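Local coordinates for protein alpha-1,3-glucanase (Paenibacillus glycanilyticus, PDB 6K0P) that hydrolyses alpha-1,3-glucan as a glycoside hydrolase of family 87, here a catalytic domain with one engineered substitution in complex with nigerose, at residues 494-504 with 531-541; 370-381 with 394-405. The protein carries 1 engineered substitution. All coordinates share one frame; numbering follows the deposited sequence. Where two conformers were deposited one is given.

Contacts 1 and 2 lie in the same parallel beta-helix, the pectate-lyase-like part of the catalytic domain. Both segments of contact 2 (370-381 with 394-405) precede those of contact 1 (494-504 with 531-541) in the chain. Their centres are 24 Å apart, and their nearest atoms are about 13 Å apart, so they do not touch. Contact 2 joins strands 374-383 and 397-407, neighbours in successive coils; its centre is about 13 Å from the centre of the chain. Contact 1 lies farther out, its centre about 29 Å away, where the loop after strand 490-496 meets the chain leading into strand 537-541. It carries Q495 of a glycan pocket, whereas contact 2 is packing in the wall of the beta-helix.

Contact 1 (494-504 with 531-541); sequences FQSMSPNNMVM and GQGPAYGGASF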
# COMPACT_ATOMS: atom_id res chain seq x y z
N PHE A 494 -16.00 15.76 -4.23
CA PHE A 494 -15.62 16.53 -5.41
C PHE A 494 -15.18 17.92 -4.98
O PHE A 494 -15.84 18.55 -4.13
CB PHE A 494 -16.82 16.68 -6.36
CG PHE A 494 -17.31 15.38 -6.94
CD1 PHE A 494 -18.18 14.56 -6.23
CD2 PHE A 494 -16.92 14.99 -8.22
CE1 PHE A 494 -18.64 13.36 -6.77
CE2 PHE A 494 -17.37 13.80 -8.76
CZ PHE A 494 -18.24 12.99 -8.05
N GLN A 495 -14.10 18.43 -5.57
CA GLN A 495 -13.54 19.71 -5.14
C GLN A 495 -12.79 20.37 -6.28
O GLN A 495 -12.09 19.68 -7.04
CB GLN A 495 -12.58 19.49 -3.96
CG GLN A 495 -11.89 20.75 -3.41
CD GLN A 495 -10.88 20.44 -2.31
OE1 GLN A 495 -10.84 19.32 -1.80
NE2 GLN A 495 -10.07 21.42 -1.95
N SER A 496 -12.93 21.69 -6.40
CA SER A 496 -12.18 22.50 -7.37
C SER A 496 -11.28 23.48 -6.64
O SER A 496 -11.74 24.21 -5.75
CB SER A 496 -13.12 23.31 -8.28
OG SER A 496 -13.81 22.46 -9.17
N MET A 497 -10.01 23.50 -7.02
CA MET A 497 -9.08 24.50 -6.51
C MET A 497 -9.44 25.87 -7.08
O MET A 497 -9.62 26.03 -8.29
CB MET A 497 -7.66 24.12 -6.95
CG MET A 497 -6.60 25.17 -6.68
SD MET A 497 -5.00 24.53 -7.21
CE MET A 497 -3.95 25.98 -7.06
N SER A 498 -9.54 26.89 -6.17
CA SER A 498 -9.68 28.30 -6.51
C SER A 498 -8.30 28.94 -6.55
O SER A 498 -7.42 28.56 -5.78
CB SER A 498 -10.51 29.02 -5.44
OG SER A 498 -11.83 28.53 -5.38
N PRO A 499 -8.09 29.94 -7.43
CA PRO A 499 -9.07 30.52 -8.34
C PRO A 499 -9.09 29.85 -9.72
O PRO A 499 -9.82 30.31 -10.60
CB PRO A 499 -8.56 31.95 -8.49
CG PRO A 499 -7.08 31.80 -8.45
CD PRO A 499 -6.80 30.65 -7.49
N ASN A 500 -8.31 28.78 -9.91
CA ASN A 500 -8.19 28.18 -11.24
C ASN A 500 -9.54 27.72 -11.78
O ASN A 500 -9.83 27.90 -12.96
CB ASN A 500 -7.20 27.01 -11.19
CG ASN A 500 -5.89 27.41 -10.53
OD1 ASN A 500 -5.85 27.73 -9.34
ND2 ASN A 500 -4.81 27.40 -11.31
N ASN A 501 -10.38 27.14 -10.92
CA ASN A 501 -11.75 26.77 -11.26
C ASN A 501 -11.83 26.03 -12.59
O ASN A 501 -12.61 26.37 -13.48
CB ASN A 501 -12.69 27.98 -11.21
CG ASN A 501 -12.72 28.63 -9.85
OD1 ASN A 501 -12.34 28.01 -8.85
ND2 ASN A 501 -13.18 29.87 -9.79
N MET A 502 -11.01 24.99 -12.72
CA MET A 502 -11.04 24.16 -13.91
C MET A 502 -12.38 23.44 -14.02
O MET A 502 -12.85 22.82 -13.06
CB MET A 502 -9.89 23.16 -13.88
CG MET A 502 -8.51 23.81 -13.70
SD MET A 502 -8.06 24.98 -15.00
CE MET A 502 -7.71 23.85 -16.34
N VAL A 503 -13.00 23.52 -15.19
CA VAL A 503 -14.32 22.93 -15.39
C VAL A 503 -14.17 21.43 -15.58
O VAL A 503 -13.61 20.97 -16.58
CB VAL A 503 -15.05 23.58 -16.58
CG1 VAL A 503 -16.35 22.85 -16.86
CG2 VAL A 503 -15.31 25.05 -16.30
N MET A 504 -14.67 20.65 -14.61
CA MET A 504 -14.67 19.19 -14.73
C MET A 504 -15.62 18.76 -15.85
O MET A 504 -16.79 19.13 -15.84
CB MET A 504 -15.16 18.57 -13.43
CG MET A 504 -14.34 18.90 -12.20
SD MET A 504 -14.82 17.80 -10.85
CE MET A 504 -13.83 18.51 -9.53
N GLY A 531 -10.33 31.30 1.34
CA GLY A 531 -9.94 31.62 -0.01
C GLY A 531 -10.38 30.63 -1.05
O GLY A 531 -10.20 30.89 -2.25
N GLN A 532 -10.96 29.50 -0.65
CA GLN A 532 -11.36 28.45 -1.57
C GLN A 532 -12.87 28.44 -1.75
O GLN A 532 -13.62 28.78 -0.83
CB GLN A 532 -10.88 27.09 -1.06
CG GLN A 532 -9.39 26.93 -1.17
CD GLN A 532 -8.92 27.06 -2.60
OE1 GLN A 532 -9.36 26.31 -3.47
NE2 GLN A 532 -8.04 28.02 -2.85
N GLY A 533 -13.30 28.04 -2.94
CA GLY A 533 -14.70 28.04 -3.28
C GLY A 533 -15.19 26.70 -3.80
O GLY A 533 -14.50 25.68 -3.68
N PRO A 534 -16.37 26.68 -4.39
CA PRO A 534 -17.04 25.42 -4.75
C PRO A 534 -16.57 24.87 -6.10
O PRO A 534 -15.75 25.45 -6.80
CB PRO A 534 -18.51 25.82 -4.79
CG PRO A 534 -18.48 27.28 -5.18
CD PRO A 534 -17.25 27.85 -4.55
N ALA A 535 -17.14 23.72 -6.46
CA ALA A 535 -16.65 22.95 -7.59
C ALA A 535 -17.25 23.46 -8.90
O ALA A 535 -18.36 23.99 -8.93
CB ALA A 535 -17.00 21.47 -7.42
N TYR A 536 -16.50 23.26 -9.99
CA TYR A 536 -16.87 23.74 -11.31
C TYR A 536 -17.01 22.58 -12.28
O TYR A 536 -16.12 21.73 -12.38
CB TYR A 536 -15.81 24.72 -11.85
CG TYR A 536 -16.00 26.12 -11.32
CD1 TYR A 536 -15.77 26.42 -9.98
CD2 TYR A 536 -16.43 27.14 -12.16
CE1 TYR A 536 -15.97 27.70 -9.49
CE2 TYR A 536 -16.63 28.42 -11.68
CZ TYR A 536 -16.39 28.70 -10.35
OH TYR A 536 -16.59 29.98 -9.89
N GLY A 537 -18.12 22.56 -13.01
CA GLY A 537 -18.36 21.56 -14.04
C GLY A 537 -19.54 20.70 -13.66
O GLY A 537 -20.66 21.19 -13.51
N GLY A 538 -19.32 19.40 -13.51
CA GLY A 538 -20.40 18.54 -13.06
C GLY A 538 -19.97 17.09 -13.09
O GLY A 538 -18.84 16.76 -13.45
N ALA A 539 -20.90 16.23 -12.68
CA ALA A 539 -20.68 14.80 -12.72
C ALA A 539 -22.02 14.10 -12.88
O ALA A 539 -23.05 14.59 -12.41
CB ALA A 539 -19.99 14.29 -11.45
N SER A 540 -21.99 12.94 -13.55
CA SER A 540 -23.18 12.13 -13.76
C SER A 540 -23.15 10.92 -12.84
O SER A 540 -22.08 10.36 -12.56
CB SER A 540 -23.24 11.65 -15.21
OG SER A 540 -23.30 12.75 -16.10
N PHE A 541 -24.33 10.51 -12.38
CA PHE A 541 -24.49 9.41 -11.44
C PHE A 541 -25.56 8.47 -11.96
O PHE A 541 -26.70 8.89 -12.20
CB PHE A 541 -24.87 9.94 -10.05
CG PHE A 541 -23.86 10.89 -9.48
CD1 PHE A 541 -23.83 12.22 -9.89
CD2 PHE A 541 -22.91 10.45 -8.57
CE1 PHE A 541 -22.88 13.10 -9.39
CE2 PHE A 541 -21.96 11.32 -8.06
CZ PHE A 541 -21.94 12.65 -8.47
O HOH W 1 -10.82 24.01 -3.17
O HOH W 2 -14.55 22.94 -4.39
O HOH W 3 -13.64 26.98 -6.64
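Segments 494-504 and 531-541 meet mainly through loops of the parallel beta-helix, beyond the end of strand 490-496 and ahead of strand 537-541. The backbones share one firm direct bond, from M504 N to Y536 O (2.9 Å). Side chains supply the rest. The Q532 amide reaches the S498 backbone with both its polar atoms: its OE1 accepts from S498 N at 2.8 Å in a nearly straight bond (175°), and its NE2 donates to S498 O, which lies close to the amide plane. A bend at chi2 (-60°) folds the Q532 chain back to bring both amide atoms there. In return, S498 OG accepts from G533 N. S496 OG accepts from Y536 N at 2.9 Å.

N501 lies over one face of the Y536 ring. Its CB sits 3.6 Å from the ring centroid, a CH-pi contact, and its amide is stacked almost flat on the ring. Farther along, F494 CZ meets F541 CZ at 3.7 Å with the rings inclined at 72°, and F494 CE2 touches A539 CB. I522 of strand 520-524 packs against both phenylalanines.

Q495 belongs to a glycan pocket: its NE2 is hydrogen-bonded to O6 of a bound glucose, and its OE1 accepts from W466 NE1. A water links the pocket residue to the Q532 side: it accepts from Q495 NE2 and donates to S496 O and to Q532 OE1, the last at 2.7 Å.

Contact 2 (370-381 with 394-405); sequences NVGNKYTNLTAT and GSDNLFQNLYGA. With ACY (acetic acid), chain L.
N373 and N397 run alongside each other in the same direction, their amide planes only modestly inclined, in successive coils of a parallel beta-helix. N397 OD1 takes two bonds from N373: the backbone N in the carbonyl plane at 2.9 Å, and ND2 from above that plane at 3.0 Å. The other end of the N397 amide, ND2, donates to N370 O. S395 N reaches that same oxygen from the opposite face. A leucine in place of N397 would probably leave N373 N without its acceptor and N370 O with one of its two donors, letting the turn before the strands shift.

Strands 374-376 and 397-400 run almost exactly parallel, as do 378-381 and 402-405 beyond the corners at N377 and N401. In the first pair of strands, Y375 and F399 lie next to each other inside the coil. F399 CE2 lies 3.6 Å above the plane of the Y375 ring, displaced from the ring centre, with the planes at 43°. The Y375 hydroxyl is held by A358 O. L359 of strand 357-360 packs against Y375, and V391 of strand 389-392 against F399. Beyond the corners, T381 CG2 meets the edge of the Y403 ring at CE2, 3.7 Å away.

At the corners N377 and N401 are turned across each other, their amide planes 78° apart. With CG anti to the backbone N, the N401 amide leans toward the preceding coil. There N401 ND2 donates to a lone pair of N377 OD1 at 2.7 Å, nearly straight at 172°.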
# COMPACT_ATOMS: atom_id res chain seq x y z
N ASN A 370 1.39 10.15 -19.37
CA ASN A 370 1.46 8.72 -19.09
C ASN A 370 0.19 8.08 -19.65
O ASN A 370 -0.92 8.50 -19.30
CB ASN A 370 1.49 8.48 -17.58
CG ASN A 370 2.69 9.10 -16.91
OD1 ASN A 370 3.29 10.03 -17.42
ND2 ASN A 370 3.02 8.59 -15.73
N VAL A 371 0.34 7.07 -20.51
CA VAL A 371 -0.80 6.49 -21.21
C VAL A 371 -0.73 4.97 -21.22
O VAL A 371 0.35 4.37 -21.16
CB VAL A 371 -0.95 7.01 -22.67
CG1 VAL A 371 -1.00 8.53 -22.72
CG2 VAL A 371 0.16 6.47 -23.57
N GLY A 372 -1.90 4.34 -21.31
CA GLY A 372 -1.96 2.93 -21.62
C GLY A 372 -1.56 2.01 -20.49
O GLY A 372 -1.34 0.82 -20.73
N ASN A 373 -1.46 2.52 -19.27
CA ASN A 373 -1.09 1.69 -18.13
C ASN A 373 -2.30 0.92 -17.63
O ASN A 373 -3.45 1.35 -17.76
CB ASN A 373 -0.54 2.56 -17.01
CG ASN A 373 0.75 3.25 -17.41
OD1 ASN A 373 1.81 2.62 -17.47
ND2 ASN A 373 0.68 4.55 -17.69
N LYS A 374 -2.04 -0.26 -17.07
CA LYS A 374 -3.08 -1.13 -16.53
C LYS A 374 -2.66 -1.51 -15.12
O LYS A 374 -1.69 -2.25 -14.94
CB LYS A 374 -3.28 -2.36 -17.42
CG LYS A 374 -3.85 -2.00 -18.80
CD LYS A 374 -4.01 -3.24 -19.67
CE LYS A 374 -4.54 -2.87 -21.05
NZ LYS A 374 -5.86 -2.18 -21.00
N TYR A 375 -3.38 -0.99 -14.14
CA TYR A 375 -3.18 -1.27 -12.72
C TYR A 375 -4.35 -2.17 -12.34
O TYR A 375 -5.47 -1.70 -12.16
CB TYR A 375 -3.22 0.03 -11.92
CG TYR A 375 -1.96 0.90 -11.95
CD1 TYR A 375 -1.37 1.31 -13.14
CD2 TYR A 375 -1.40 1.36 -10.76
CE1 TYR A 375 -0.24 2.12 -13.15
CE2 TYR A 375 -0.28 2.18 -10.76
CZ TYR A 375 0.31 2.55 -11.95
OH TYR A 375 1.42 3.36 -11.95
N THR A 376 -4.11 -3.48 -12.25
CA THR A 376 -5.18 -4.46 -12.18
C THR A 376 -4.96 -5.43 -11.03
O THR A 376 -3.82 -5.80 -10.72
CB THR A 376 -5.31 -5.26 -13.49
OG1 THR A 376 -4.06 -5.90 -13.79
CG2 THR A 376 -5.69 -4.34 -14.65
N ASN A 377 -6.06 -5.84 -10.39
CA ASN A 377 -6.01 -6.86 -9.35
C ASN A 377 -5.03 -6.46 -8.25
O ASN A 377 -4.09 -7.18 -7.91
CB ASN A 377 -5.65 -8.24 -9.94
CG ASN A 377 -6.54 -8.62 -11.11
OD1 ASN A 377 -7.77 -8.61 -11.00
ND2 ASN A 377 -5.93 -8.93 -12.24
N LEU A 378 -5.26 -5.27 -7.69
CA LEU A 378 -4.34 -4.69 -6.72
C LEU A 378 -5.01 -4.56 -5.36
O LEU A 378 -6.19 -4.18 -5.27
CB LEU A 378 -3.86 -3.31 -7.17
CG LEU A 378 -3.14 -3.23 -8.52
CD1 LEU A 378 -2.67 -1.79 -8.77
CD2 LEU A 378 -1.94 -4.18 -8.56
N THR A 379 -4.27 -4.87 -4.30
CA THR A 379 -4.73 -4.67 -2.94
C THR A 379 -3.77 -3.73 -2.24
O THR A 379 -2.55 -3.89 -2.34
CB THR A 379 -4.78 -6.01 -2.20
OG1 THR A 379 -5.83 -6.81 -2.78
CG2 THR A 379 -5.04 -5.81 -0.71
N ALA A 380 -4.31 -2.73 -1.54
CA ALA A 380 -3.51 -1.80 -0.76
C ALA A 380 -4.24 -1.50 0.54
O ALA A 380 -5.33 -0.91 0.51
CB ALA A 380 -3.24 -0.51 -1.55
N THR A 381 -3.67 -1.91 1.67
CA THR A 381 -4.34 -1.77 2.96
C THR A 381 -3.37 -1.17 3.97
O THR A 381 -2.16 -1.17 3.76
CB THR A 381 -4.82 -3.12 3.49
OG1 THR A 381 -3.69 -3.98 3.67
CG2 THR A 381 -5.81 -3.77 2.52
N GLY A 394 -2.98 12.18 -16.70
CA GLY A 394 -2.75 11.05 -17.59
C GLY A 394 -3.92 10.88 -18.54
O GLY A 394 -4.93 11.58 -18.47
N SER A 395 -3.77 9.91 -19.44
CA SER A 395 -4.80 9.62 -20.42
C SER A 395 -4.79 8.13 -20.72
O SER A 395 -3.72 7.52 -20.83
CB SER A 395 -4.59 10.45 -21.71
OG SER A 395 -5.69 10.29 -22.61
N ASP A 396 -5.98 7.55 -20.83
CA ASP A 396 -6.14 6.14 -21.21
C ASP A 396 -5.40 5.20 -20.24
O ASP A 396 -4.60 4.36 -20.65
CB ASP A 396 -5.72 5.89 -22.66
CG ASP A 396 -6.05 4.49 -23.14
OD1 ASP A 396 -7.09 3.93 -22.74
OD2 ASP A 396 -5.25 3.93 -23.92
N ASN A 397 -5.68 5.35 -18.96
CA ASN A 397 -5.12 4.48 -17.93
C ASN A 397 -6.25 3.79 -17.18
O ASN A 397 -7.29 4.40 -16.90
CB ASN A 397 -4.27 5.28 -16.95
CG ASN A 397 -3.04 5.85 -17.61
OD1 ASN A 397 -2.19 5.11 -18.11
ND2 ASN A 397 -2.93 7.17 -17.62
N LEU A 398 -6.04 2.51 -16.86
CA LEU A 398 -7.07 1.67 -16.27
C LEU A 398 -6.63 1.21 -14.88
O LEU A 398 -5.49 0.77 -14.70
CB LEU A 398 -7.29 0.44 -17.15
CG LEU A 398 -8.25 -0.62 -16.62
CD1 LEU A 398 -9.69 -0.09 -16.51
CD2 LEU A 398 -8.19 -1.84 -17.54
N PHE A 399 -7.54 1.32 -13.91
CA PHE A 399 -7.36 0.81 -12.56
C PHE A 399 -8.55 -0.10 -12.31
O PHE A 399 -9.68 0.38 -12.19
CB PHE A 399 -7.33 1.97 -11.56
CG PHE A 399 -6.22 2.97 -11.83
CD1 PHE A 399 -6.34 3.92 -12.82
CD2 PHE A 399 -5.05 2.93 -11.08
CE1 PHE A 399 -5.32 4.83 -13.07
CE2 PHE A 399 -4.02 3.84 -11.32
CZ PHE A 399 -4.16 4.79 -12.32
N GLN A 400 -8.31 -1.41 -12.26
CA GLN A 400 -9.40 -2.38 -12.33
C GLN A 400 -9.22 -3.48 -11.30
O GLN A 400 -8.12 -4.01 -11.13
CB GLN A 400 -9.43 -3.00 -13.73
CG GLN A 400 -10.58 -3.95 -13.97
CD GLN A 400 -10.59 -4.40 -15.42
OE1 GLN A 400 -9.67 -5.08 -15.89
NE2 GLN A 400 -11.63 -4.00 -16.15
N ASN A 401 -10.32 -3.82 -10.62
CA ASN A 401 -10.36 -4.85 -9.58
C ASN A 401 -9.40 -4.52 -8.43
O ASN A 401 -8.37 -5.16 -8.22
CB ASN A 401 -10.14 -6.27 -10.12
CG ASN A 401 -10.43 -7.31 -9.07
OD1 ASN A 401 -11.29 -7.09 -8.22
ND2 ASN A 401 -9.73 -8.43 -9.11
N LEU A 402 -9.79 -3.50 -7.68
CA LEU A 402 -8.98 -2.95 -6.60
C LEU A 402 -9.63 -3.25 -5.25
O LEU A 402 -10.86 -3.23 -5.12
CB LEU A 402 -8.87 -1.43 -6.72
CG LEU A 402 -8.53 -0.85 -8.09
CD1 LEU A 402 -8.57 0.68 -8.03
CD2 LEU A 402 -7.15 -1.36 -8.52
N TYR A 403 -8.79 -3.48 -4.25
CA TYR A 403 -9.24 -3.49 -2.86
C TYR A 403 -8.37 -2.51 -2.09
O TYR A 403 -7.14 -2.63 -2.10
CB TYR A 403 -9.14 -4.88 -2.23
CG TYR A 403 -9.64 -4.86 -0.81
CD1 TYR A 403 -11.00 -4.78 -0.53
CD2 TYR A 403 -8.76 -4.86 0.26
CE1 TYR A 403 -11.47 -4.72 0.77
CE2 TYR A 403 -9.22 -4.82 1.58
CZ TYR A 403 -10.58 -4.75 1.82
OH TYR A 403 -11.05 -4.70 3.11
N GLY A 404 -8.99 -1.55 -1.43
CA GLY A 404 -8.27 -0.63 -0.56
C GLY A 404 -8.94 -0.53 0.79
O GLY A 404 -10.17 -0.57 0.88
N ALA A 405 -8.13 -0.41 1.84
CA ALA A 405 -8.73 -0.38 3.17
C ALA A 405 -7.80 0.29 4.18
O ALA A 405 -6.57 0.21 4.07
CB ALA A 405 -9.11 -1.78 3.67
C ACY L . -4.71 12.11 -25.38
O ACY L . -4.83 10.86 -25.09
OXT ACY L . -5.19 13.04 -24.74
CH3 ACY L . -3.87 12.36 -26.65
O HOH W 4 -4.88 1.41 -20.26